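Local coordinates for importin subunit beta-1 (Saccharomyces cerevisiae, PDB 5OWU), which carries proteins into the nucleus as the importin beta subunit, associating with importin alpha, which recognises the classical nuclear localization signal of the cargo, at residues A[728-732]-A[754-758]. Residue numbers count along the deposited sequence, not the author numbering.
Sequences CVAAQ and VLDAY
Residues 728-732 and 754-758 are single helical turns, each closed by an i+4 to i backbone hydrogen bond (Gln732 N to Cys728 O 2.8 Å; Tyr758 N to Val754 O 2.9 Å). They run nearly antiparallel, at 152° (signed crossing -152°), the axes of these short segments approaching to 10.6 Å, with Cys728 CA 5.9 Å from Val754 CA. Cys728, Val754, Tyr758 and Gln732 fill most of the interface, with smaller contacts from the alanines: Cys728, in rotamer m, sets SG 3.7 Å from Ala757 CB, while Ala731 CB rests 3.8 Å from Val754 CG2. Such antiparallel pairing of helices 718-732 and 741-764 is the building unit of a HEAT repeat, here repeat 17 of the importin beta solenoid. Tyr758 (m) reaches back across the pair, placing CE1 3.6 Å from Cys728 CB and its ring centroid 4.8 Å from Cys728 SG, an oblique sulfur-aromatic contact. Tyr758 OH donates a 2.7 Å hydrogen bond to Gln732 OE1, which lies near the ring plane. Gln732, with chi1 p and chi2 t, uses NE2 to hydrogen-bond Thr778 O, linking the pair to helix 776-788 of the next repeat.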
# COMPACT_ATOMS: atom_id res chain seq x y z
N CYS A 728 -20.78 15.64 5.38
CA CYS A 728 -19.85 15.05 6.33
C CYS A 728 -20.46 13.80 6.95
O CYS A 728 -19.83 12.74 6.98
CB CYS A 728 -19.47 16.08 7.40
SG CYS A 728 -18.37 17.39 6.79
N VAL A 729 -21.73 13.89 7.36
CA VAL A 729 -22.38 12.71 7.93
C VAL A 729 -22.34 11.57 6.93
O VAL A 729 -21.86 10.47 7.24
CB VAL A 729 -23.83 13.04 8.35
CG1 VAL A 729 -24.65 11.77 8.59
CG2 VAL A 729 -23.81 13.86 9.62
N ALA A 730 -22.78 11.83 5.70
CA ALA A 730 -22.81 10.76 4.72
C ALA A 730 -21.42 10.14 4.58
O ALA A 730 -21.29 8.92 4.49
CB ALA A 730 -23.30 11.29 3.37
N ALA A 731 -20.38 10.98 4.64
CA ALA A 731 -19.03 10.47 4.46
C ALA A 731 -18.58 9.65 5.66
O ALA A 731 -17.91 8.62 5.49
CB ALA A 731 -18.07 11.63 4.21
N GLN A 732 -18.91 10.08 6.88
CA GLN A 732 -18.38 9.37 8.04
C GLN A 732 -19.08 8.04 8.26
O GLN A 732 -18.50 7.15 8.91
CB GLN A 732 -18.47 10.24 9.29
CG GLN A 732 -19.84 10.34 9.93
CD GLN A 732 -19.88 11.40 11.01
OE1 GLN A 732 -19.24 12.45 10.88
NE2 GLN A 732 -20.61 11.13 12.09
N VAL A 754 -13.01 14.44 6.91
CA VAL A 754 -14.13 14.86 7.74
C VAL A 754 -13.61 15.55 8.99
O VAL A 754 -14.13 16.60 9.41
CB VAL A 754 -15.04 13.66 8.07
CG1 VAL A 754 -16.09 14.03 9.13
CG2 VAL A 754 -15.74 13.17 6.80
N LEU A 755 -12.54 15.01 9.59
CA LEU A 755 -11.93 15.66 10.74
C LEU A 755 -11.48 17.08 10.40
O LEU A 755 -11.72 18.02 11.17
CB LEU A 755 -10.76 14.83 11.27
CG LEU A 755 -10.01 15.39 12.48
CD1 LEU A 755 -10.94 15.71 13.64
CD2 LEU A 755 -8.93 14.39 12.91
N ASP A 756 -10.82 17.26 9.24
CA ASP A 756 -10.47 18.60 8.79
C ASP A 756 -11.70 19.50 8.75
O ASP A 756 -11.69 20.64 9.25
CB ASP A 756 -9.83 18.56 7.40
CG ASP A 756 -8.41 18.01 7.40
OD1 ASP A 756 -7.77 18.00 8.47
OD2 ASP A 756 -7.94 17.62 6.32
N ALA A 757 -12.77 19.01 8.13
CA ALA A 757 -13.98 19.81 7.97
C ALA A 757 -14.50 20.27 9.32
O ALA A 757 -14.81 21.46 9.51
CB ALA A 757 -15.05 19.01 7.23
N TYR A 758 -14.60 19.35 10.29
CA TYR A 758 -15.17 19.70 11.59
C TYR A 758 -14.26 20.66 12.34
O TYR A 758 -14.75 21.55 13.06
CB TYR A 758 -15.42 18.43 12.42
CG TYR A 758 -16.56 17.56 11.94
CD1 TYR A 758 -17.60 18.08 11.17
CD2 TYR A 758 -16.61 16.21 12.28
CE1 TYR A 758 -18.64 17.28 10.74
CE2 TYR A 758 -17.65 15.40 11.85
CZ TYR A 758 -18.66 15.94 11.08
OH TYR A 758 -19.69 15.15 10.64